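Isomaltodextranase (Arthrobacter globiformis, PDB 5AWO) hydrolyses (1->6)-alpha-D-glucosidic linkages in polysaccharides such as dextran, releasing successive isomaltose units from the non-reducing ends of the chains. Local coordinates at residues C79-I84 and G122-P127; N93-S98 and V187-D192; L193-L198 and E239-S244. One frame throughout, in Å; residues are numbered along the deposited sequence.

Contact 1 (C79-I84 and G122-P127). With ACT (acetate ion), chain C.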
ATOM      1  N   CYS A  79       0.576 -14.572  10.233  1.00 14.32           N
ATOM      2  CA  CYS A  79       1.227 -13.414  10.848  1.00 14.03           C
ATOM      3  C   CYS A  79       0.833 -13.233  12.297  1.00 14.51           C
ATOM      4  O   CYS A  79      -0.358 -13.266  12.640  1.00 14.36           O
ATOM      5  CB  CYS A  79       0.840 -12.156  10.077  1.00 13.97           C
ATOM      6  SG  CYS A  79       1.747 -10.625  10.484  1.00 14.25           S
ATOM      7  N   THR A  80       1.814 -13.056  13.168  1.00 14.39           N
ATOM      8  CA  THR A  80       1.543 -12.713  14.542  1.00 14.44           C
ATOM      9  C   THR A  80       1.088 -11.254  14.664  1.00 14.18           C
ATOM     10  O   THR A  80       0.989 -10.512  13.692  1.00 14.33           O
ATOM     11  CB  THR A  80       2.776 -13.006  15.427  1.00 14.80           C
ATOM     12  OG1 THR A  80       3.858 -12.152  15.038  1.00 14.51           O
ATOM     13  CG2 THR A  80       3.223 -14.456  15.287  1.00 15.81           C
ATOM     14  N   ASP A  81       0.774 -10.875  15.897  1.00 14.50           N
ATOM     15  CA  ASP A  81       0.329  -9.525  16.189  1.00 14.00           C
ATOM     16  C   ASP A  81       0.862  -9.071  17.546  1.00 14.26           C
ATOM     17  O   ASP A  81       1.970  -9.487  17.941  1.00 13.59           O
ATOM     18  CB  ASP A  81      -1.205  -9.415  16.053  1.00 14.08           C
ATOM     19  CG  ASP A  81      -1.645  -8.002  15.715  1.00 14.26           C
ATOM     20  OD1 ASP A  81      -1.328  -7.517  14.607  1.00 14.79           O
ATOM     21  OD2 ASP A  81      -2.271  -7.390  16.624  1.00 14.89           O
ATOM     22  N   GLY A  82       0.176  -8.164  18.229  1.00 14.09           N
ATOM     23  CA  GLY A  82       0.623  -7.600  19.470  1.00 14.33           C
ATOM     24  C   GLY A  82       0.418  -8.502  20.668  1.00 14.54           C
ATOM     25  O   GLY A  82       0.480  -9.719  20.538  1.00 14.73           O
ATOM     26  N   TRP A  83       0.216  -7.887  21.828  1.00 15.00           N
ATOM     27  CA  TRP A  83       0.194  -8.582  23.100  1.00 15.49           C
ATOM     28  C   TRP A  83       1.542  -9.284  23.282  1.00 15.53           C
ATOM     29  O   TRP A  83       1.580 -10.462  23.627  1.00 16.33           O
ATOM     30  CB  TRP A  83      -1.000  -9.549  23.213  1.00 15.79           C
ATOM     31  CG  TRP A  83      -2.282  -8.790  23.221  1.00 16.69           C
ATOM     32  CD1 TRP A  83      -2.973  -8.369  24.317  1.00 15.85           C
ATOM     33  CD2 TRP A  83      -3.013  -8.329  22.083  1.00 15.75           C
ATOM     34  NE1 TRP A  83      -4.105  -7.675  23.940  1.00 17.02           N
ATOM     35  CE2 TRP A  83      -4.148  -7.638  22.573  1.00 17.04           C
ATOM     36  CE3 TRP A  83      -2.827  -8.418  20.703  1.00 16.28           C
ATOM     37  CZ2 TRP A  83      -5.076  -7.025  21.727  1.00 16.34           C
ATOM     38  CZ3 TRP A  83      -3.777  -7.804  19.852  1.00 17.05           C
ATOM     39  CH2 TRP A  83      -4.878  -7.133  20.375  1.00 17.03           C
ATOM     40  N   ILE A  84       2.622  -8.537  23.034  1.00 15.26           N
ATOM     41  CA  ILE A  84       4.003  -9.061  23.096  1.00 15.48           C
ATOM     42  C   ILE A  84       4.825  -8.632  24.295  1.00 15.96           C
ATOM     43  O   ILE A  84       6.026  -8.951  24.371  1.00 15.82           O
ATOM     44  CB  ILE A  84       4.789  -8.901  21.759  1.00 15.29           C
ATOM     45  CG1 ILE A  84       4.773  -7.467  21.191  1.00 15.83           C
ATOM     46  CG2 ILE A  84       4.257  -9.872  20.722  1.00 15.95           C
ATOM     47  CD1 ILE A  84       5.323  -6.398  22.100  1.00 15.06           C
ATOM     48  N   GLY A 122       4.802 -14.456   9.090  1.00 14.99           N
ATOM     49  CA  GLY A 122       4.774 -13.007   9.194  1.00 15.09           C
ATOM     50  C   GLY A 122       4.922 -12.603  10.636  1.00 13.65           C
ATOM     51  O   GLY A 122       4.371 -13.239  11.531  1.00 14.62           O
ATOM     52  N   VAL A 123       5.746 -11.574  10.881  1.00 14.28           N
ATOM     53  CA  VAL A 123       6.022 -11.143  12.234  1.00 14.12           C
ATOM     54  C   VAL A 123       5.580  -9.706  12.501  1.00 13.72           C
ATOM     55  O   VAL A 123       5.920  -8.805  11.750  1.00 13.82           O
ATOM     56  CB  VAL A 123       7.515 -11.287  12.590  1.00 15.23           C
ATOM     57  CG1 VAL A 123       7.818 -10.664  13.953  1.00 15.71           C
ATOM     58  CG2 VAL A 123       7.892 -12.757  12.621  1.00 15.78           C
ATOM     59  N   TYR A 124       4.857  -9.551  13.600  1.00 13.69           N
ATOM     60  CA  TYR A 124       4.572  -8.230  14.185  1.00 13.27           C
ATOM     61  C   TYR A 124       5.654  -7.911  15.211  1.00 13.33           C
ATOM     62  O   TYR A 124       5.793  -8.595  16.221  1.00 14.55           O
ATOM     63  CB  TYR A 124       3.206  -8.272  14.834  1.00 13.49           C
ATOM     64  CG  TYR A 124       2.766  -7.063  15.634  1.00 13.81           C
ATOM     65  CD1 TYR A 124       3.247  -6.812  16.916  1.00 13.68           C
ATOM     66  CD2 TYR A 124       1.786  -6.202  15.144  1.00 14.28           C
ATOM     67  CE1 TYR A 124       2.822  -5.725  17.662  1.00 14.84           C
ATOM     68  CE2 TYR A 124       1.337  -5.145  15.915  1.00 14.95           C
ATOM     69  CZ  TYR A 124       1.852  -4.914  17.161  1.00 14.56           C
ATOM     70  OH  TYR A 124       1.419  -3.838  17.931  1.00 16.24           O
ATOM     71  N   TYR A 125       6.487  -6.936  14.909  1.00 13.07           N
ATOM     72  CA  TYR A 125       7.380  -6.374  15.922  1.00 12.90           C
ATOM     73  C   TYR A 125       7.899  -5.030  15.468  1.00 13.16           C
ATOM     74  O   TYR A 125       8.004  -4.757  14.292  1.00 14.08           O
ATOM     75  CB  TYR A 125       8.568  -7.317  16.262  1.00 12.52           C
ATOM     76  CG  TYR A 125       8.964  -7.188  17.716  1.00 12.87           C
ATOM     77  CD1 TYR A 125       8.187  -7.763  18.719  1.00 13.20           C
ATOM     78  CD2 TYR A 125      10.133  -6.510  18.097  1.00 13.56           C
ATOM     79  CE1 TYR A 125       8.502  -7.618  20.057  1.00 13.55           C
ATOM     80  CE2 TYR A 125      10.446  -6.347  19.433  1.00 13.45           C
ATOM     81  CZ  TYR A 125       9.648  -6.920  20.410  1.00 13.39           C
ATOM     82  OH  TYR A 125       9.990  -6.754  21.735  1.00 14.92           O
ATOM     83  N   ASN A 126       8.248  -4.207  16.453  1.00 13.49           N
ATOM     84  CA  ASN A 126       8.844  -2.907  16.195  1.00 13.71           C
ATOM     85  C   ASN A 126      10.289  -2.995  16.670  1.00 13.12           C
ATOM     86  O   ASN A 126      10.526  -3.191  17.852  1.00 13.33           O
ATOM     87  CB  ASN A 126       8.072  -1.802  16.927  1.00 13.69           C
ATOM     88  CG  ASN A 126       8.565  -0.419  16.571  1.00 13.64           C
ATOM     89  OD1 ASN A 126       9.779  -0.230  16.349  1.00 14.31           O
ATOM     90  ND2 ASN A 126       7.661   0.568  16.491  1.00 13.83           N
ATOM     91  N   PRO A 127      11.254  -2.852  15.743  1.00 12.95           N
ATOM     92  CA  PRO A 127      12.660  -3.066  16.135  1.00 14.18           C
ATOM     93  C   PRO A 127      13.261  -1.928  16.938  1.00 14.70           C
ATOM     94  O   PRO A 127      14.461  -2.003  17.282  1.00 15.17           O
ATOM     95  CB  PRO A 127      13.353  -3.247  14.813  1.00 14.44           C
ATOM     96  CG  PRO A 127      12.560  -2.381  13.877  1.00 13.64           C
ATOM     97  CD  PRO A 127      11.134  -2.524  14.321  1.00 13.58           C
TER
HETATM   98  C   ACT C 702       2.027  -4.561  22.889  1.00 21.74           C
HETATM   99  O   ACT C 702       1.638  -3.939  23.881  1.00 24.32           O
HETATM  100  OXT ACT C 702       2.115  -5.776  22.931  1.00 22.09           O
HETATM  101  CH3 ACT C 702       2.325  -3.816  21.629  1.00 21.99           C
HETATM  102  O   HOH W   1       4.425 -10.778  17.260  1.00 14.37           O
HETATM  103  O   HOH W   2       8.652  -8.336  23.405  1.00 15.08           O
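Two neighbouring parallel strands of the TIM barrel end here, at the C-terminal rim where barrels of this kind carry their active site. The backbone part is short: Cys79 pairs with Gly122, and Thr80 N donates to Gly122 O at 3.0 Å, approaching from above the carbonyl plane. Gly122 fits because a side chain would collide with Cys79 CB, which projects from the same face of the sheet.

Beyond this pair a side chain takes over the role of the backbone. Thr80 holds OG1 between its own N and carbonyl carbon (chi1 65°), and Tyr124 N gives it an almost straight bond (176°), 3.1 Å from N to OG1. The same hydroxyl donates to a water, which in turn donates to Asp81 O and Tyr124 O, so the diverging backbones stay joined by one three-way bridge.

Packing centres on the Tyr124 ring, with CG anti to the backbone N. The Asp81-Gly82 peptide lies over one face, and Gly82 CA makes a CH-pi contact 3.9 Å from the ring centroid. Glycine lets the backbone lie this close to the ring; a CB here would come up against Tyr124 OH. That hydroxyl is hydrogen-bonded to OD2 of Asp201, which is probably the catalytic nucleophile, making Tyr124 a likely second-shell support for it. Ile84 CG1 reaches the edge of this ring and also meets Tyr125 CE1 at 3.9 Å.

A second water donates to Ile84 O and accepts from Tyr125 OH. An acetate ion, probably from the crystallisation liquor, takes a hydrogen bond from Ile84 N to its OXT at 2.8 Å.

Contact 2 (N93-S98 and V187-D192)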
ATOM      1  N   ASN A  93      21.814 -11.224  21.724  1.00 16.49           N
ATOM      2  CA  ASN A  93      21.833  -9.857  21.217  1.00 16.64           C
ATOM      3  C   ASN A  93      20.506  -9.116  21.423  1.00 15.93           C
ATOM      4  O   ASN A  93      20.290  -8.067  20.849  1.00 15.87           O
ATOM      5  CB  ASN A  93      22.221  -9.829  19.745  1.00 16.69           C
ATOM      6  CG  ASN A  93      23.461 -10.672  19.459  1.00 16.05           C
ATOM      7  OD1 ASN A  93      23.395 -11.660  18.739  1.00 16.82           O
ATOM      8  ND2 ASN A  93      24.600 -10.248  19.999  1.00 17.77           N
ATOM      9  N   GLY A  94      19.642  -9.675  22.252  1.00 16.24           N
ATOM     10  CA  GLY A  94      18.408  -8.988  22.649  1.00 16.87           C
ATOM     11  C   GLY A  94      17.223  -9.148  21.744  1.00 16.70           C
ATOM     12  O   GLY A  94      16.266  -8.385  21.884  1.00 18.63           O
ATOM     13  N   TYR A  95      17.242 -10.128  20.844  1.00 15.93           N
ATOM     14  CA  TYR A  95      16.142 -10.294  19.894  1.00 15.45           C
ATOM     15  C   TYR A  95      15.241 -11.404  20.362  1.00 15.48           C
ATOM     16  O   TYR A  95      15.707 -12.482  20.742  1.00 16.42           O
ATOM     17  CB  TYR A  95      16.651 -10.572  18.480  1.00 14.97           C
ATOM     18  CG  TYR A  95      17.584  -9.513  17.935  1.00 15.17           C
ATOM     19  CD1 TYR A  95      17.423  -8.150  18.232  1.00 14.26           C
ATOM     20  CD2 TYR A  95      18.661  -9.868  17.129  1.00 15.04           C
ATOM     21  CE1 TYR A  95      18.277  -7.192  17.718  1.00 14.79           C
ATOM     22  CE2 TYR A  95      19.529  -8.910  16.615  1.00 14.65           C
ATOM     23  CZ  TYR A  95      19.338  -7.565  16.913  1.00 14.49           C
ATOM     24  OH  TYR A  95      20.209  -6.618  16.407  1.00 14.61           O
ATOM     25  N   ILE A  96      13.926 -11.171  20.321  1.00 15.43           N
ATOM     26  CA  ILE A  96      12.989 -12.131  20.894  1.00 16.32           C
ATOM     27  C   ILE A  96      13.049 -13.468  20.174  1.00 15.69           C
ATOM     28  O   ILE A  96      13.053 -13.534  18.947  1.00 16.69           O
ATOM     29  CB  ILE A  96      11.524 -11.624  20.936  1.00 16.65           C
ATOM     30  CG1 ILE A  96      11.072 -11.088  19.569  1.00 16.30           C
ATOM     31  CG2 ILE A  96      11.375 -10.589  22.012  1.00 16.51           C
ATOM     32  CD1 ILE A  96       9.559 -11.078  19.428  1.00 16.49           C
ATOM     33  N   THR A  97      13.063 -14.551  20.960  1.00 16.34           N
ATOM     34  CA  THR A  97      13.172 -15.887  20.387  1.00 16.77           C
ATOM     35  C   THR A  97      11.845 -16.548  20.015  1.00 16.77           C
ATOM     36  O   THR A  97      11.835 -17.502  19.257  1.00 17.65           O
ATOM     37  CB  THR A  97      13.932 -16.821  21.344  1.00 17.65           C
ATOM     38  OG1 THR A  97      13.242 -16.854  22.588  1.00 19.50           O
ATOM     39  CG2 THR A  97      15.355 -16.340  21.557  1.00 18.98           C
ATOM     40  N   SER A  98      10.727 -16.038  20.523  1.00 17.03           N
ATOM     41  CA  SER A  98       9.427 -16.612  20.174  1.00 17.00           C
ATOM     42  C   SER A  98       8.344 -15.554  20.307  1.00 16.52           C
ATOM     43  O   SER A  98       8.629 -14.417  20.666  1.00 16.43           O
ATOM     44  CB  SER A  98       9.110 -17.835  21.034  1.00 17.34           C
ATOM     45  OG  SER A  98       8.000 -18.543  20.497  1.00 19.01           O
ATOM     46  N   VAL A 187      15.889  -6.297  12.327  1.00 13.40           N
ATOM     47  CA  VAL A 187      15.193  -6.412  11.054  1.00 13.68           C
ATOM     48  C   VAL A 187      15.752  -7.617  10.274  1.00 14.78           C
ATOM     49  O   VAL A 187      15.000  -8.461   9.792  1.00 14.52           O
ATOM     50  CB  VAL A 187      15.246  -5.104  10.280  1.00 14.17           C
ATOM     51  CG1 VAL A 187      14.675  -5.277   8.889  1.00 13.69           C
ATOM     52  CG2 VAL A 187      14.476  -4.026  11.037  1.00 13.83           C
ATOM     53  N   ARG A 188      17.080  -7.687  10.166  1.00 14.83           N
ATOM     54  CA  ARG A 188      17.685  -8.849   9.486  1.00 14.60           C
ATOM     55  C   ARG A 188      17.480 -10.179  10.191  1.00 14.62           C
ATOM     56  O   ARG A 188      17.385 -11.207   9.533  1.00 14.57           O
ATOM     57  CB  ARG A 188      19.162  -8.602   9.208  1.00 15.15           C
ATOM     58  CG  ARG A 188      19.427  -7.499   8.210  1.00 16.55           C
ATOM     59  CD  ARG A 188      20.819  -7.543   7.596  1.00 17.33           C
ATOM     60  NE  ARG A 188      21.100  -6.372   6.767  1.00 18.47           N
ATOM     61  CZ  ARG A 188      21.752  -5.278   7.166  1.00 18.50           C
ATOM     62  NH1 ARG A 188      22.239  -5.151   8.392  1.00 19.71           N
ATOM     63  NH2 ARG A 188      21.941  -4.281   6.308  1.00 20.60           N
ATOM     64  N   TYR A 189      17.370 -10.174  11.503  1.00 14.26           N
ATOM     65  CA  TYR A 189      17.042 -11.364  12.260  1.00 14.95           C
ATOM     66  C   TYR A 189      15.751 -12.011  11.760  1.00 15.80           C
ATOM     67  O   TYR A 189      15.699 -13.213  11.487  1.00 15.94           O
ATOM     68  CB  TYR A 189      16.956 -11.002  13.724  1.00 14.86           C
ATOM     69  CG  TYR A 189      16.432 -12.030  14.692  1.00 16.02           C
ATOM     70  CD1 TYR A 189      17.240 -13.079  15.158  1.00 16.21           C
ATOM     71  CD2 TYR A 189      15.136 -11.935  15.188  1.00 16.10           C
ATOM     72  CE1 TYR A 189      16.760 -13.984  16.071  1.00 17.50           C
ATOM     73  CE2 TYR A 189      14.657 -12.825  16.117  1.00 16.38           C
ATOM     74  CZ  TYR A 189      15.470 -13.860  16.565  1.00 17.06           C
ATOM     75  OH  TYR A 189      14.993 -14.758  17.520  1.00 17.55           O
ATOM     76  N   PHE A 190      14.709 -11.207  11.585  1.00 15.45           N
ATOM     77  CA  PHE A 190      13.470 -11.766  11.047  1.00 15.59           C
ATOM     78  C   PHE A 190      13.572 -12.107   9.576  1.00 15.83           C
ATOM     79  O   PHE A 190      13.119 -13.167   9.143  1.00 15.44           O
ATOM     80  CB  PHE A 190      12.285 -10.815  11.340  1.00 15.06           C
ATOM     81  CG  PHE A 190      11.950 -10.732  12.814  1.00 15.12           C
ATOM     82  CD1 PHE A 190      11.570 -11.865  13.494  1.00 15.16           C
ATOM     83  CD2 PHE A 190      12.025  -9.545  13.522  1.00 14.76           C
ATOM     84  CE1 PHE A 190      11.276 -11.806  14.845  1.00 15.19           C
ATOM     85  CE2 PHE A 190      11.726  -9.485  14.869  1.00 14.80           C
ATOM     86  CZ  PHE A 190      11.367 -10.626  15.537  1.00 15.74           C
ATOM     87  N   LYS A 191      14.179 -11.225   8.787  1.00 15.42           N
ATOM     88  CA  LYS A 191      14.344 -11.493   7.361  1.00 16.30           C
ATOM     89  C   LYS A 191      15.047 -12.841   7.155  1.00 17.59           C
ATOM     90  O   LYS A 191      14.669 -13.652   6.315  1.00 17.99           O
ATOM     91  CB  LYS A 191      15.177 -10.412   6.709  1.00 18.32           C
ATOM     92  CG  LYS A 191      15.460 -10.685   5.249  1.00 21.30           C
ATOM     93  CD  LYS A 191      16.741 -10.055   4.790  1.00 26.55           C
ATOM     94  CE  LYS A 191      16.634  -8.571   4.734  1.00 27.62           C
ATOM     95  NZ  LYS A 191      17.935  -8.013   4.250  1.00 27.01           N
ATOM     96  N   ASP A 192      16.094 -13.067   7.933  1.00 17.13           N
ATOM     97  CA  ASP A 192      16.914 -14.270   7.788  1.00 18.99           C
ATOM     98  C   ASP A 192      16.161 -15.534   8.185  1.00 20.37           C
ATOM     99  O   ASP A 192      16.420 -16.616   7.610  1.00 21.90           O
ATOM    100  CB  ASP A 192      18.164 -14.120   8.648  1.00 17.51           C
ATOM    101  CG  ASP A 192      19.143 -13.091   8.115  1.00 16.76           C
ATOM    102  OD1 ASP A 192      19.036 -12.656   6.980  1.00 18.43           O
ATOM    103  OD2 ASP A 192      20.049 -12.680   8.910  1.00 16.73           O
TER
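With CG anti to its backbone N (chi1 171°), Tyr189 reaches straight out from its helix, while Tyr95 turns CG anti to its own carbonyl carbon (chi1 -57°); the two side chains run antiparallel alongside one another. Tyr95 CB therefore sits squarely over the Tyr189 ring, a CH-pi contact 3.8 Å from the centroid. The two rings themselves meet obliquely, Tyr95 CD2 lying 3.9 Å from Tyr189 CG.

At the tip of the long side chain, Tyr189 OH donates to Ile96 O at 2.7 Å, from above the carbonyl plane. A tyrosine suits the place because it gives both an apolar face for Tyr95 and a hydroxyl far enough out to satisfy a carbonyl of an irregular loop. Tyr186, one helical turn earlier, takes the N-H of the same residue on its OH. Ile96 CG1 approaches the edge of the Phe190 ring, 4.1 Å from CZ, and Tyr189 CD2 covers a face of that phenylalanine.

The loop after strand 77-79 is thus laid against a flank of helix 179-192: Tyr95 OH bonds to Tyr182 O, and Phe190 continues inward to Val123 of strand 120-124 and Leu198 of strand 197-200.

Contact 3 (L193-L198 and E239-S244)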
ATOM      1  N   LEU A 193      15.271 -15.425   9.170  1.00 21.45           N
ATOM      2  CA  LEU A 193      14.373 -16.518   9.571  1.00 23.31           C
ATOM      3  C   LEU A 193      13.405 -16.928   8.466  1.00 23.84           C
ATOM      4  O   LEU A 193      12.746 -17.977   8.586  1.00 27.98           O
ATOM      5  CB  LEU A 193      13.611 -16.164  10.856  1.00 24.89           C
ATOM      6  CG  LEU A 193      14.383 -16.164  12.172  1.00 25.69           C
ATOM      7  CD1 LEU A 193      13.669 -15.395  13.270  1.00 26.05           C
ATOM      8  CD2 LEU A 193      14.691 -17.575  12.658  1.00 27.53           C
ATOM      9  N   GLY A 194      13.349 -16.155   7.391  1.00 22.49           N
ATOM     10  CA  GLY A 194      12.508 -16.451   6.251  1.00 23.75           C
ATOM     11  C   GLY A 194      11.194 -15.697   6.278  1.00 23.00           C
ATOM     12  O   GLY A 194      10.260 -16.070   5.578  1.00 23.70           O
ATOM     13  N   VAL A 195      11.146 -14.608   7.030  1.00 20.18           N
ATOM     14  CA  VAL A 195       9.937 -13.765   7.124  1.00 18.34           C
ATOM     15  C   VAL A 195       9.828 -12.798   5.939  1.00 17.17           C
ATOM     16  O   VAL A 195      10.726 -11.997   5.704  1.00 17.12           O
ATOM     17  CB  VAL A 195      10.006 -12.990   8.453  1.00 17.30           C
ATOM     18  CG1 VAL A 195       8.918 -11.931   8.552  1.00 16.33           C
ATOM     19  CG2 VAL A 195       9.914 -13.925   9.621  1.00 18.76           C
ATOM     20  N   PRO A 196       8.716 -12.844   5.166  1.00 17.92           N
ATOM     21  CA  PRO A 196       8.566 -11.924   4.067  1.00 16.74           C
ATOM     22  C   PRO A 196       7.803 -10.636   4.406  1.00 15.18           C
ATOM     23  O   PRO A 196       7.678  -9.786   3.556  1.00 15.18           O
ATOM     24  CB  PRO A 196       7.749 -12.736   3.059  1.00 17.19           C
ATOM     25  CG  PRO A 196       6.842 -13.522   3.929  1.00 17.03           C
ATOM     26  CD  PRO A 196       7.673 -13.893   5.131  1.00 17.44           C
ATOM     27  N   TYR A 197       7.368 -10.499   5.652  1.00 15.07           N
ATOM     28  CA  TYR A 197       6.440  -9.449   6.030  1.00 14.39           C
ATOM     29  C   TYR A 197       6.688  -9.086   7.495  1.00 13.43           C
ATOM     30  O   TYR A 197       6.476  -9.908   8.395  1.00 14.27           O
ATOM     31  CB  TYR A 197       5.026  -9.978   5.868  1.00 14.72           C
ATOM     32  CG  TYR A 197       3.906  -8.966   6.051  1.00 14.42           C
ATOM     33  CD1 TYR A 197       3.688  -7.977   5.119  1.00 14.44           C
ATOM     34  CD2 TYR A 197       3.071  -9.046   7.147  1.00 14.63           C
ATOM     35  CE1 TYR A 197       2.639  -7.079   5.254  1.00 14.09           C
ATOM     36  CE2 TYR A 197       2.015  -8.148   7.292  1.00 14.21           C
ATOM     37  CZ  TYR A 197       1.812  -7.184   6.344  1.00 14.00           C
ATOM     38  OH  TYR A 197       0.756  -6.292   6.470  1.00 15.56           O
ATOM     39  N   LEU A 198       7.125  -7.844   7.722  1.00 14.09           N
ATOM     40  CA  LEU A 198       7.359  -7.325   9.073  1.00 13.56           C
ATOM     41  C   LEU A 198       6.391  -6.169   9.343  1.00 13.78           C
ATOM     42  O   LEU A 198       6.382  -5.174   8.616  1.00 14.14           O
ATOM     43  CB  LEU A 198       8.813  -6.890   9.226  1.00 14.22           C
ATOM     44  CG  LEU A 198       9.183  -6.357  10.606  1.00 14.36           C
ATOM     45  CD1 LEU A 198       9.072  -7.445  11.645  1.00 14.74           C
ATOM     46  CD2 LEU A 198      10.581  -5.728  10.606  1.00 16.15           C
ATOM     47  N   GLU A 239      15.097  -5.762  -0.264  1.00 16.35           N
ATOM     48  CA  GLU A 239      14.090  -6.222  -1.206  1.00 17.47           C
ATOM     49  C   GLU A 239      13.463  -7.545  -0.799  1.00 17.92           C
ATOM     50  O   GLU A 239      12.581  -8.042  -1.497  1.00 19.05           O
ATOM     51  CB  GLU A 239      14.725  -6.373  -2.607  1.00 18.13           C
ATOM     52  CG  GLU A 239      15.153  -5.048  -3.171  1.00 19.17           C
ATOM     53  CD  GLU A 239      13.973  -4.178  -3.596  1.00 22.38           C
ATOM     54  OE1 GLU A 239      13.523  -4.368  -4.710  1.00 27.46           O
ATOM     55  OE2 GLU A 239      13.605  -3.245  -2.870  1.00 27.37           O
ATOM     56  N   ASP A 240      13.928  -8.161   0.278  1.00 17.46           N
ATOM     57  CA  ASP A 240      13.489  -9.496   0.621  1.00 19.00           C
ATOM     58  C   ASP A 240      12.303  -9.516   1.575  1.00 18.00           C
ATOM     59  O   ASP A 240      11.561 -10.482   1.607  1.00 19.29           O
ATOM     60  CB  ASP A 240      14.650 -10.347   1.181  1.00 21.61           C
ATOM     61  CG  ASP A 240      15.616 -10.806   0.080  1.00 23.17           C
ATOM     62  OD1 ASP A 240      15.730 -10.121  -0.920  1.00 26.68           O
ATOM     63  OD2 ASP A 240      16.248 -11.856   0.214  1.00 32.79           O
ATOM     64  N   MET A 241      12.153  -8.453   2.360  1.00 17.05           N
ATOM     65  CA  MET A 241      11.132  -8.398   3.410  1.00 16.92           C
ATOM     66  C   MET A 241      10.343  -7.110   3.282  1.00 17.59           C
ATOM     67  O   MET A 241      10.873  -6.016   3.151  1.00 16.82           O
ATOM     68  CB  MET A 241      11.767  -8.481   4.793  1.00 16.39           C
ATOM     69  CG  MET A 241      10.718  -8.703   5.894  1.00 16.95           C
ATOM     70  SD  MET A 241      11.471  -9.171   7.478  1.00 17.36           S
ATOM     71  CE  MET A 241      12.256  -7.578   7.779  1.00 15.84           C
ATOM     72  N   GLU A 242       9.016  -7.283   3.275  1.00 15.06           N
ATOM     73  CA  GLU A 242       8.074  -6.182   3.114  1.00 14.93           C
ATOM     74  C   GLU A 242       7.877  -5.427   4.427  1.00 13.31           C
ATOM     75  O   GLU A 242       7.727  -6.031   5.482  1.00 14.75           O
ATOM     76  CB  GLU A 242       6.735  -6.749   2.598  1.00 14.73           C
ATOM     77  CG  GLU A 242       5.756  -5.687   2.090  1.00 14.97           C
ATOM     78  CD  GLU A 242       4.646  -6.268   1.222  1.00 14.34           C
ATOM     79  OE1 GLU A 242       4.219  -7.417   1.459  1.00 15.13           O
ATOM     80  OE2 GLU A 242       4.234  -5.529   0.298  1.00 14.54           O
ATOM     81  N   VAL A 243       7.881  -4.104   4.335  1.00 13.48           N
ATOM     82  CA  VAL A 243       7.836  -3.234   5.508  1.00 13.26           C
ATOM     83  C   VAL A 243       6.425  -2.635   5.633  1.00 13.14           C
ATOM     84  O   VAL A 243       6.045  -1.772   4.830  1.00 14.21           O
ATOM     85  CB  VAL A 243       8.909  -2.118   5.391  1.00 13.77           C
ATOM     86  CG1 VAL A 243       8.822  -1.114   6.530  1.00 14.28           C
ATOM     87  CG2 VAL A 243      10.334  -2.708   5.330  1.00 14.43           C
ATOM     88  N   SER A 244       5.687  -3.112   6.635  1.00 13.04           N
ATOM     89  CA  SER A 244       4.336  -2.617   6.963  1.00 13.51           C
ATOM     90  C   SER A 244       4.392  -1.668   8.138  1.00 12.35           C
ATOM     91  O   SER A 244       4.883  -2.011   9.217  1.00 12.94           O
ATOM     92  CB  SER A 244       3.428  -3.804   7.274  1.00 14.03           C
ATOM     93  OG  SER A 244       2.287  -3.415   7.999  1.00 13.69           O
TER
HETATM   94  O   HOH W   3       5.152  -9.918   2.234  1.00 16.64           O
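Asp240, exposed to solvent, only skirts the contact, its carbonyl O passing near Pro196 CA. Met241 is the first residue to engage fully. Its CG stands anti to the backbone N and packs 3.3 Å from Val195 O; the chain then bends at its last torsion (chi3 68°), so that SD lies beside Val195 CG1 at 3.9 Å and CE turns to Leu198 CD2 at 3.8 Å. A long, flexible methionine can follow this bent path between Val195 and Leu198, and Val187 and Lys191 of helix 179-192 border it too.

At Glu242 the regular pairing begins. Its N donates to Pro196 O at 2.9 Å, from above the carbonyl plane, and its O receives Leu198 N nearly along the C=O axis. These are adjacent parallel strands of the TIM barrel, met at their N-terminal ends: Tyr197 and Glu242 share the interior face, whereas Leu198 and Val243 share the face turned to the helices. The extended Glu242 side chain brings OE1 to the edge of the Tyr197 ring, 3.7 Å from CD1, the carboxylate nearly perpendicular to the ring (82°). A water donates to both Glu242 OE1 and Pro196 O and so links the carboxylate to the backbone of the neighbouring strand.

Val243 N points to the other side, where OD2 of Asp262, just before strand 263-265, accepts it. Ser244 N resumes the ladder, donating to Leu198 O at 2.9 Å. Small enough to fit beside the Tyr197 side chain, Ser244 puts CB 3.9 Å from Tyr197 CZ. An alanine in place of Tyr197 would probably disturb the barrel interior, losing the ring beside Glu242 and Ser244 and the hydroxyl bonded to Tyr40. Ser244 OG, anti to its own backbone N, comes to 3.6 Å from Tyr197 OH.

In the fold
From the N terminus, residues 79-84 leave strand 77-79 and residues 93-98 follow in the same long loop. Contact 1 closes first, when strand 120-124 returns after helix 107-116 to lie beside strand 77-79. Contact 2 opens inside that loop but closes only at helix 179-192, so contacts 1 and 2 cross; they meet where Tyr125 CD1 packs on Ile96 CD1. Contact 3 follows both in series: strand 197-200 comes directly after the helix, and helix 223-237 leads back to strand 242-245. Since strand 120-124 also borders strand 197-200, contacts 1 and 3 belong to one continuous sheet, and Phe190 fastens the helix of contact 2 onto it.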